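Local coordinates for protein carbohydrate deacetylase (Enterococcus faecalis, PDB 2I5I) that probably removes acetyl groups from acetylated carbohydrates during oligosaccharide breakdown, as a magnesium-dependent hydrolase of the YdjC family, at residues V33-T41 against L59-L69; R123-H134 against Y151-R160. All coordinates share one frame; numbering follows the deposited sequence.

Interaction 1 (V33-T41 against L59-L69)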
loop_
_atom_site.group_PDB
_atom_site.type_symbol
_atom_site.label_atom_id
_atom_site.label_comp_id
_atom_site.label_asym_id
_atom_site.label_seq_id
_atom_site.Cartn_x
_atom_site.Cartn_y
_atom_site.Cartn_z
ATOM N N VAL A 33 -19.799 -11.290 -7.670
ATOM C CA VAL A 33 -19.057 -12.333 -6.964
ATOM C C VAL A 33 -18.660 -11.821 -5.583
ATOM O O VAL A 33 -18.029 -10.769 -5.432
ATOM C CB VAL A 33 -17.809 -12.807 -7.728
ATOM C CG1 VAL A 33 -16.962 -13.736 -6.869
ATOM C CG2 VAL A 33 -18.220 -13.470 -9.039
ATOM N N THR A 34 -19.042 -12.549 -4.531
ATOM C CA THR A 34 -18.754 -12.075 -3.177
ATOM C C THR A 34 -17.707 -12.891 -2.452
ATOM O O THR A 34 -17.211 -12.505 -1.375
ATOM C CB THR A 34 -20.044 -12.105 -2.308
ATOM O OG1 THR A 34 -20.283 -13.494 -2.040
ATOM C CG2 THR A 34 -21.257 -11.571 -3.031
ATOM N N SER A 35 -17.342 -14.019 -3.027
ATOM C CA SER A 35 -16.447 -15.001 -2.452
ATOM C C SER A 35 -15.715 -15.787 -3.525
ATOM O O SER A 35 -16.193 -15.838 -4.669
ATOM C CB SER A 35 -17.314 -15.935 -1.599
ATOM O OG SER A 35 -16.550 -16.972 -1.019
ATOM N N THR A 36 -14.609 -16.397 -3.154
ATOM C CA THR A 36 -13.903 -17.344 -4.006
ATOM C C THR A 36 -13.285 -18.433 -3.148
ATOM O O THR A 36 -13.092 -18.261 -1.935
ATOM C CB THR A 36 -12.844 -16.625 -4.855
ATOM O OG1 THR A 36 -12.293 -17.454 -5.892
ATOM C CG2 THR A 36 -11.693 -16.197 -3.944
ATOM N N THR A 37 -12.949 -19.538 -3.798
ATOM C CA THR A 37 -12.190 -20.590 -3.101
ATOM C C THR A 37 -10.940 -20.918 -3.916
ATOM O O THR A 37 -11.096 -21.048 -5.137
ATOM C CB THR A 37 -13.012 -21.856 -2.850
ATOM O OG1 THR A 37 -13.709 -22.258 -4.027
ATOM C CG2 THR A 37 -14.033 -21.542 -1.755
ATOM N N ALA A 38 -9.829 -20.987 -3.217
ATOM C CA ALA A 38 -8.489 -21.031 -3.776
ATOM C C ALA A 38 -7.784 -22.368 -3.660
ATOM O O ALA A 38 -7.924 -23.052 -2.642
ATOM C CB ALA A 38 -7.658 -19.967 -3.042
ATOM N N LEU A 39 -7.004 -22.709 -4.687
ATOM C CA LEU A 39 -6.234 -23.946 -4.726
ATOM C C LEU A 39 -4.822 -23.799 -4.191
ATOM O O LEU A 39 -3.908 -23.364 -4.904
ATOM C CB LEU A 39 -6.189 -24.455 -6.161
ATOM C CG LEU A 39 -7.501 -24.780 -6.875
ATOM C CD1 LEU A 39 -7.356 -24.554 -8.371
ATOM C CD2 LEU A 39 -7.918 -26.231 -6.576
ATOM N N PRO A 40 -4.530 -24.199 -2.959
ATOM C CA PRO A 40 -3.150 -24.232 -2.493
ATOM C C PRO A 40 -2.229 -25.188 -3.246
ATOM O O PRO A 40 -0.996 -25.095 -3.180
ATOM C CB PRO A 40 -3.247 -24.728 -1.033
ATOM C CG PRO A 40 -4.653 -25.149 -0.841
ATOM C CD PRO A 40 -5.505 -24.644 -1.945
ATOM N N THR A 41 -2.800 -26.140 -3.975
ATOM C CA THR A 41 -2.058 -27.119 -4.745
ATOM C C THR A 41 -1.518 -26.501 -6.029
ATOM O O THR A 41 -0.706 -27.090 -6.740
ATOM C CB THR A 41 -2.937 -28.339 -5.106
ATOM O OG1 THR A 41 -4.266 -27.914 -5.413
ATOM C CG2 THR A 41 -2.993 -29.254 -3.889
ATOM N N LEU A 59 -12.503 -9.137 -0.867
ATOM C CA LEU A 59 -12.953 -10.446 -1.368
ATOM C C LEU A 59 -12.797 -11.539 -0.326
ATOM O O LEU A 59 -11.725 -11.712 0.249
ATOM C CB LEU A 59 -12.200 -10.790 -2.648
ATOM C CG LEU A 59 -12.428 -12.176 -3.252
ATOM C CD1 LEU A 59 -13.893 -12.374 -3.594
ATOM C CD2 LEU A 59 -11.566 -12.401 -4.483
ATOM N N ALA A 60 -13.892 -12.273 -0.085
ATOM C CA ALA A 60 -13.803 -13.370 0.885
ATOM C C ALA A 60 -13.233 -14.607 0.209
ATOM O O ALA A 60 -13.521 -14.927 -0.945
ATOM C CB ALA A 60 -15.160 -13.624 1.516
ATOM N N ILE A 61 -12.369 -15.335 0.928
ATOM C CA ILE A 61 -11.659 -16.446 0.328
ATOM C C ILE A 61 -11.633 -17.706 1.209
ATOM O O ILE A 61 -11.206 -17.625 2.356
ATOM C CB ILE A 61 -10.196 -16.058 0.012
ATOM C CG1 ILE A 61 -10.115 -14.789 -0.844
ATOM C CG2 ILE A 61 -9.448 -17.213 -0.622
ATOM C CD1 ILE A 61 -8.679 -14.367 -1.108
ATOM N N GLY A 62 -12.076 -18.814 0.639
ATOM C CA GLY A 62 -12.078 -20.125 1.273
ATOM C C GLY A 62 -11.091 -21.047 0.583
ATOM O O GLY A 62 -10.413 -20.686 -0.394
ATOM N N VAL A 63 -11.002 -22.285 1.085
ATOM C CA VAL A 63 -10.017 -23.230 0.555
ATOM C C VAL A 63 -10.701 -24.264 -0.342
ATOM O O VAL A 63 -11.681 -24.912 0.043
ATOM C CB VAL A 63 -9.205 -23.897 1.677
ATOM C CG1 VAL A 63 -10.101 -24.600 2.700
ATOM C CG2 VAL A 63 -8.184 -24.885 1.129
ATOM N N HIS A 64 -10.180 -24.392 -1.560
ATOM C CA HIS A 64 -10.619 -25.294 -2.597
ATOM C C HIS A 64 -9.825 -26.599 -2.533
ATOM O O HIS A 64 -8.748 -26.746 -3.111
ATOM C CB HIS A 64 -10.432 -24.646 -3.967
ATOM C CG HIS A 64 -11.440 -25.020 -5.006
ATOM N ND1 HIS A 64 -12.776 -25.167 -4.742
ATOM C CD2 HIS A 64 -11.318 -25.265 -6.328
ATOM C CE1 HIS A 64 -13.439 -25.489 -5.833
ATOM N NE2 HIS A 64 -12.567 -25.558 -6.825
ATOM N N LEU A 65 -10.335 -27.582 -1.773
ATOM C CA LEU A 65 -9.622 -28.858 -1.685
ATOM C C LEU A 65 -9.727 -29.636 -2.990
ATOM O O LEU A 65 -10.703 -29.450 -3.714
ATOM C CB LEU A 65 -10.191 -29.704 -0.545
ATOM C CG LEU A 65 -10.152 -29.100 0.860
ATOM C CD1 LEU A 65 -10.996 -30.011 1.757
ATOM C CD2 LEU A 65 -8.749 -28.947 1.399
ATOM N N THR A 66 -8.755 -30.494 -3.297
ATOM C CA THR A 66 -8.762 -31.301 -4.494
ATOM C C THR A 66 -8.091 -32.666 -4.330
ATOM O O THR A 66 -7.189 -32.885 -3.516
ATOM C CB THR A 66 -8.067 -30.558 -5.673
ATOM O OG1 THR A 66 -8.267 -31.297 -6.882
ATOM C CG2 THR A 66 -6.590 -30.445 -5.403
ATOM N N LEU A 67 -8.588 -33.584 -5.146
ATOM C CA LEU A 67 -8.016 -34.888 -5.361
ATOM C C LEU A 67 -7.799 -35.165 -6.846
ATOM O O LEU A 67 -7.320 -36.233 -7.204
ATOM C CB LEU A 67 -8.929 -35.991 -4.800
ATOM C CG LEU A 67 -9.042 -36.041 -3.277
ATOM C CD1 LEU A 67 -10.055 -37.091 -2.837
ATOM C CD2 LEU A 67 -7.696 -36.314 -2.628
ATOM N N THR A 68 -8.156 -34.212 -7.716
ATOM C CA THR A 68 -8.264 -34.521 -9.139
ATOM C C THR A 68 -7.747 -33.394 -10.028
ATOM O O THR A 68 -8.020 -33.375 -11.226
ATOM C CB THR A 68 -9.747 -34.777 -9.514
ATOM O OG1 THR A 68 -10.482 -33.569 -9.274
ATOM C CG2 THR A 68 -10.403 -35.836 -8.645
ATOM N N LEU A 69 -7.020 -32.433 -9.464
ATOM C CA LEU A 69 -6.583 -31.276 -10.249
ATOM C C LEU A 69 -5.621 -31.750 -11.344
ATOM O O LEU A 69 -4.559 -32.314 -11.086
ATOM C CB LEU A 69 -5.950 -30.203 -9.394
ATOM C CG LEU A 69 -5.486 -28.888 -10.019
ATOM C CD1 LEU A 69 -6.654 -28.044 -10.495
ATOM C CD2 LEU A 69 -4.665 -28.078 -9.020
HETATM O O HOH W 1 -6.206 -27.695 -3.248
#
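T36 O is gripped by two groups of the facing strand: G62 N donates to it at 2.8 Å, nearly straight (168°) and in the carbonyl plane, and the CA-H of I61 touches it with CA 3.2 Å from the oxygen. Around this point T36 N bonds to A60 O, A38 N to G62 O, and H64 N to A38 O, so four backbone bonds join strands 35-38 and 60-65 in parallel register. The last of them is less regular, its donor standing 43° out of the A38 carbonyl plane where strand 35-38 ends.

On the face with T36, I61 and A38, the T36 methyl lies alongside I61, T36 CG2 to I61 CG1 3.8 Å; T36 OG1 is hydrogen-bonded to A11 O. On the other face T37 CG2 rests on the bare backbone of G62. With T37 OG1 between the backbone N and the carbonyl carbon (chi1 47°), the hydroxyl comes within 3.1 Å of H64 ND1, but it is hydrogen-bonded to D128 OD2, while H64 ND1 bonds to D128 OD1. L39 lies beside the imidazole and meets its edge, L39 CD2 3.5 Å from H64 CD2.

Past A38 the L39 and L69 side chains meet tip to tip, while the P40 ring crosses V63 at about a right angle. A water links T41, just past strand 35-38, to the end of strand 60-65: it accepts from T41 OG1 at 2.9 Å and donates to H64 O at 2.7 Å. T41 OG1 also approaches the methyl of T66, CG2 at 3.4 Å.

Helix 45-55 connects the two strands, making the contact the strand pairing of a beta-alpha-beta unit. The C-terminal end of strand 60-65 carries H64, consistent with a metal site near D13 and H130, the latter a predicted magnesium ligand.

Interaction 2 (R123-H134 against Y151-R160)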
loop_
_atom_site.group_PDB
_atom_site.type_symbol
_atom_site.label_atom_id
_atom_site.label_comp_id
_atom_site.label_asym_id
_atom_site.label_seq_id
_atom_site.Cartn_x
_atom_site.Cartn_y
_atom_site.Cartn_z
ATOM N N ARG A 123 -6.525 -17.319 7.373
ATOM C CA ARG A 123 -7.361 -18.497 7.586
ATOM C C ARG A 123 -8.380 -18.590 6.472
ATOM O O ARG A 123 -8.998 -17.560 6.170
ATOM C CB ARG A 123 -8.061 -18.339 8.941
ATOM C CG ARG A 123 -8.715 -19.605 9.470
ATOM C CD ARG A 123 -9.036 -19.414 10.959
ATOM N NE ARG A 123 -9.371 -20.736 11.492
ATOM C CZ ARG A 123 -8.510 -21.534 12.102
ATOM N NH1 ARG A 123 -7.235 -21.261 12.330
ATOM N NH2 ARG A 123 -8.985 -22.702 12.526
ATOM N N PRO A 124 -8.658 -19.733 5.868
ATOM C CA PRO A 124 -9.778 -19.751 4.920
ATOM C C PRO A 124 -11.065 -19.432 5.669
ATOM O O PRO A 124 -11.157 -19.692 6.875
ATOM C CB PRO A 124 -9.781 -21.184 4.420
ATOM C CG PRO A 124 -8.985 -21.980 5.387
ATOM C CD PRO A 124 -8.024 -21.042 6.055
ATOM N N ASP A 125 -12.090 -18.869 5.036
ATOM C CA ASP A 125 -13.339 -18.654 5.775
ATOM C C ASP A 125 -14.285 -19.839 5.588
ATOM O O ASP A 125 -15.363 -19.919 6.209
ATOM C CB ASP A 125 -13.947 -17.320 5.343
ATOM C CG ASP A 125 -14.587 -17.289 3.978
ATOM O OD1 ASP A 125 -14.339 -18.240 3.214
ATOM O OD2 ASP A 125 -15.334 -16.320 3.682
ATOM N N HIS A 126 -13.925 -20.776 4.710
ATOM C CA HIS A 126 -14.741 -21.957 4.451
ATOM C C HIS A 126 -14.000 -22.943 3.560
ATOM O O HIS A 126 -12.885 -22.693 3.097
ATOM C CB HIS A 126 -16.080 -21.572 3.841
ATOM C CG HIS A 126 -16.167 -21.308 2.383
ATOM N ND1 HIS A 126 -15.758 -20.117 1.826
ATOM C CD2 HIS A 126 -16.631 -22.054 1.350
ATOM C CE1 HIS A 126 -15.977 -20.158 0.519
ATOM N NE2 HIS A 126 -16.499 -21.327 0.181
ATOM N N ILE A 127 -14.644 -24.080 3.352
ATOM C CA ILE A 127 -14.110 -25.196 2.603
ATOM C C ILE A 127 -15.080 -25.636 1.521
ATOM O O ILE A 127 -16.294 -25.709 1.710
ATOM C CB ILE A 127 -13.831 -26.428 3.515
ATOM C CG1 ILE A 127 -12.802 -26.167 4.604
ATOM C CG2 ILE A 127 -13.443 -27.638 2.687
ATOM C CD1 ILE A 127 -12.713 -27.261 5.644
ATOM N N ASP A 128 -14.546 -25.966 0.357
ATOM C CA ASP A 128 -15.305 -26.579 -0.723
ATOM C C ASP A 128 -14.328 -27.459 -1.489
ATOM O O ASP A 128 -13.198 -27.607 -1.007
ATOM C CB ASP A 128 -16.003 -25.545 -1.575
ATOM C CG ASP A 128 -15.098 -24.750 -2.506
ATOM O OD1 ASP A 128 -13.867 -24.893 -2.444
ATOM O OD2 ASP A 128 -15.665 -23.964 -3.300
ATOM N N SER A 129 -14.698 -27.997 -2.652
ATOM C CA SER A 129 -13.747 -28.839 -3.354
ATOM C C SER A 129 -13.906 -28.764 -4.871
ATOM O O SER A 129 -15.025 -28.642 -5.402
ATOM C CB SER A 129 -13.950 -30.331 -2.969
ATOM O OG SER A 129 -15.163 -30.584 -3.680
ATOM N N HIS A 130 -12.747 -28.877 -5.502
ATOM C CA HIS A 130 -12.597 -28.980 -6.943
ATOM C C HIS A 130 -13.332 -30.214 -7.438
ATOM O O HIS A 130 -13.174 -31.274 -6.817
ATOM C CB HIS A 130 -11.121 -29.083 -7.291
ATOM C CG HIS A 130 -10.800 -29.069 -8.749
ATOM N ND1 HIS A 130 -11.069 -27.991 -9.561
ATOM C CD2 HIS A 130 -10.216 -30.000 -9.538
ATOM C CE1 HIS A 130 -10.673 -28.259 -10.799
ATOM N NE2 HIS A 130 -10.151 -29.475 -10.812
ATOM N N HIS A 131 -14.120 -30.068 -8.485
ATOM C CA HIS A 131 -14.895 -31.170 -9.036
ATOM C C HIS A 131 -15.912 -31.712 -8.034
ATOM O O HIS A 131 -16.386 -32.840 -8.222
ATOM C CB HIS A 131 -13.956 -32.301 -9.472
ATOM C CG HIS A 131 -13.135 -31.917 -10.678
ATOM N ND1 HIS A 131 -12.120 -32.707 -11.162
ATOM C CD2 HIS A 131 -13.177 -30.827 -11.487
ATOM C CE1 HIS A 131 -11.574 -32.126 -12.215
ATOM N NE2 HIS A 131 -12.197 -30.976 -12.448
ATOM N N ASN A 132 -16.212 -30.923 -7.005
ATOM C CA ASN A 132 -17.124 -31.341 -5.942
ATOM C C ASN A 132 -16.825 -32.753 -5.447
ATOM O O ASN A 132 -17.774 -33.526 -5.233
ATOM C CB ASN A 132 -18.586 -31.284 -6.390
ATOM C CG ASN A 132 -19.538 -31.149 -5.213
ATOM O OD1 ASN A 132 -19.199 -30.550 -4.196
ATOM N ND2 ASN A 132 -20.730 -31.710 -5.363
ATOM N N VAL A 133 -15.551 -33.098 -5.264
ATOM C CA VAL A 133 -15.200 -34.448 -4.839
ATOM C C VAL A 133 -15.612 -34.815 -3.413
ATOM O O VAL A 133 -15.736 -36.029 -3.160
ATOM C CB VAL A 133 -13.680 -34.708 -5.030
ATOM C CG1 VAL A 133 -13.388 -34.765 -6.536
ATOM C CG2 VAL A 133 -12.808 -33.697 -4.320
ATOM N N HIS A 134 -15.835 -33.986 -2.435
ATOM C CA HIS A 134 -16.391 -34.054 -1.108
ATOM C C HIS A 134 -17.880 -34.389 -1.154
ATOM O O HIS A 134 -18.458 -34.698 -0.110
ATOM C CB HIS A 134 -16.196 -32.776 -0.309
ATOM C CG HIS A 134 -17.115 -31.626 -0.320
ATOM N ND1 HIS A 134 -17.166 -30.684 -1.323
ATOM C CD2 HIS A 134 -18.037 -31.195 0.589
ATOM C CE1 HIS A 134 -18.068 -29.763 -1.054
ATOM N NE2 HIS A 134 -18.622 -30.043 0.115
ATOM N N TYR A 151 -11.045 -27.750 11.978
ATOM C CA TYR A 151 -10.609 -26.361 11.817
ATOM C C TYR A 151 -11.745 -25.392 12.074
ATOM O O TYR A 151 -11.542 -24.178 12.046
ATOM C CB TYR A 151 -9.995 -26.152 10.416
ATOM C CG TYR A 151 -8.666 -26.849 10.292
ATOM C CD1 TYR A 151 -7.502 -26.218 10.725
ATOM C CD2 TYR A 151 -8.537 -28.114 9.756
ATOM C CE1 TYR A 151 -6.272 -26.841 10.621
ATOM C CE2 TYR A 151 -7.325 -28.745 9.646
ATOM C CZ TYR A 151 -6.183 -28.103 10.078
ATOM O OH TYR A 151 -4.977 -28.754 9.959
ATOM N N GLN A 152 -12.945 -25.912 12.355
ATOM C CA GLN A 152 -14.042 -25.028 12.727
ATOM C C GLN A 152 -14.377 -24.055 11.602
ATOM O O GLN A 152 -14.395 -22.847 11.796
ATOM C CB GLN A 152 -13.732 -24.241 14.001
ATOM C CG GLN A 152 -13.863 -25.052 15.275
ATOM C CD GLN A 152 -15.243 -25.656 15.474
ATOM O OE1 GLN A 152 -16.202 -24.965 15.815
ATOM N NE2 GLN A 152 -15.326 -26.958 15.225
ATOM N N LEU A 153 -14.623 -24.635 10.449
ATOM C CA LEU A 153 -14.990 -23.931 9.234
ATOM C C LEU A 153 -16.273 -24.490 8.642
ATOM O O LEU A 153 -16.438 -25.714 8.683
ATOM C CB LEU A 153 -13.897 -24.104 8.170
ATOM C CG LEU A 153 -12.542 -23.529 8.589
ATOM C CD1 LEU A 153 -11.461 -24.046 7.655
ATOM C CD2 LEU A 153 -12.606 -22.010 8.624
ATOM N N PRO A 154 -17.126 -23.614 8.130
ATOM C CA PRO A 154 -18.321 -24.067 7.418
ATOM C C PRO A 154 -17.873 -24.699 6.096
ATOM O O PRO A 154 -16.774 -24.407 5.603
ATOM C CB PRO A 154 -19.127 -22.804 7.179
ATOM C CG PRO A 154 -18.110 -21.711 7.241
ATOM C CD PRO A 154 -17.047 -22.147 8.199
ATOM N N LEU A 155 -18.734 -25.542 5.560
ATOM C CA LEU A 155 -18.437 -26.365 4.408
ATOM C C LEU A 155 -19.517 -26.251 3.355
ATOM O O LEU A 155 -20.710 -26.263 3.692
ATOM C CB LEU A 155 -18.339 -27.832 4.877
ATOM C CG LEU A 155 -18.209 -28.883 3.796
ATOM C CD1 LEU A 155 -16.860 -28.731 3.079
ATOM C CD2 LEU A 155 -18.314 -30.297 4.349
ATOM N N ARG A 156 -19.127 -26.163 2.090
ATOM C CA ARG A 156 -20.068 -26.064 0.999
ATOM C C ARG A 156 -21.080 -27.226 1.050
ATOM O O ARG A 156 -20.653 -28.360 1.282
ATOM C CB ARG A 156 -19.341 -26.110 -0.355
ATOM C CG ARG A 156 -20.297 -26.231 -1.527
ATOM C CD ARG A 156 -19.522 -26.247 -2.838
ATOM N NE ARG A 156 -19.305 -24.869 -3.296
ATOM C CZ ARG A 156 -18.626 -24.583 -4.412
ATOM N NH1 ARG A 156 -18.107 -25.548 -5.144
ATOM N NH2 ARG A 156 -18.449 -23.322 -4.810
ATOM N N ASN A 157 -22.337 -26.915 0.802
ATOM C CA ASN A 157 -23.372 -27.956 0.703
ATOM C C ASN A 157 -23.020 -28.877 -0.453
ATOM O O ASN A 157 -22.971 -28.472 -1.618
ATOM C CB ASN A 157 -24.719 -27.287 0.554
ATOM C CG ASN A 157 -25.901 -28.182 0.288
ATOM O OD1 ASN A 157 -25.781 -29.258 -0.298
ATOM N ND2 ASN A 157 -27.049 -27.681 0.737
ATOM N N ALA A 158 -22.799 -30.147 -0.140
ATOM C CA ALA A 158 -22.395 -31.118 -1.137
ATOM C C ALA A 158 -23.481 -31.704 -2.014
ATOM O O ALA A 158 -23.147 -32.449 -2.961
ATOM C CB ALA A 158 -21.694 -32.262 -0.382
ATOM N N SER A 159 -24.776 -31.461 -1.789
ATOM C CA SER A 159 -25.752 -32.169 -2.647
ATOM C C SER A 159 -26.120 -31.423 -3.914
ATOM O O SER A 159 -26.552 -30.279 -3.835
ATOM C CB SER A 159 -27.026 -32.459 -1.834
ATOM O OG SER A 159 -28.213 -32.499 -2.621
ATOM N N ARG A 160 -26.015 -32.039 -5.095
ATOM C CA ARG A 160 -26.491 -31.373 -6.321
ATOM C C ARG A 160 -27.521 -32.222 -7.064
ATOM O O ARG A 160 -27.654 -32.133 -8.288
ATOM C CB ARG A 160 -25.337 -31.067 -7.275
ATOM C CG ARG A 160 -24.129 -30.465 -6.574
ATOM C CD ARG A 160 -23.110 -29.913 -7.547
ATOM N NE ARG A 160 -22.128 -29.069 -6.868
ATOM C CZ ARG A 160 -21.074 -28.536 -7.473
ATOM N NH1 ARG A 160 -20.857 -28.752 -8.767
ATOM N NH2 ARG A 160 -20.209 -27.777 -6.818
HETATM O O HOH W 2 -12.099 -21.068 12.061
HETATM O O HOH W 3 -17.449 -28.449 -4.195
HETATM O O HOH W 4 -21.652 -28.827 -4.011
#
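The N132 amide lies flat over one face of the R160 guanidinium, their planes 14° apart, with N132 CG toward the rim of the group. This stack closes one end of a contact in which the loop after helix 138-151 runs beside strand 127-129 of the parallel sheet in the same direction, joined by one bridge at I127 and L155, without becoming a regular strand: I127 N donates to P154 O, and R156 N to I127 O at 2.9 Å. I127 and L153 cross at about a right angle, CG1 to CD1 4.0 Å, while L155 CD1 packs on I127 CG2 at 3.6 Å.

The D128-R156 salt bridge is not an in-plane, N-H-directed one: D128 OD2 sits over the centre of the R156 guanidinium, 3.2 Å from R156 NH2, and no N-H points at it. D128 OD1 bonds to H64, and R156 NH2 has further salt bridges to D12 and E210. At the outer end, R123 NH2 donates to Y151 O, and R123 NH1 pairs with E259 of the second subunit.

H134, its ND1 sharing a hydrogen bond with S129 OG, donates from NE2 to R156 O at 2.9 Å, nearly straight (173°) and in the ring plane.

In the fold
Interaction 1 closes before interaction 2 opens along the chain, and their centres lie about 9 Å apart, both near the middle of the molecule. They share one parallel sheet: strand 60-65 pairs with 35-38 on one side and with 127-129 on the other, and segment 151-160 lies alongside 127-129 by a single bridge. D128 of interaction 2 joins the two contacts through H64 and T37 of interaction 1. H64, at the C-terminal end of 60-65, and H130, just past strand 127-129 and predicted to bind magnesium, lie at the same end of the sheet, where D13 also comes near, consistent with a magnesium site there.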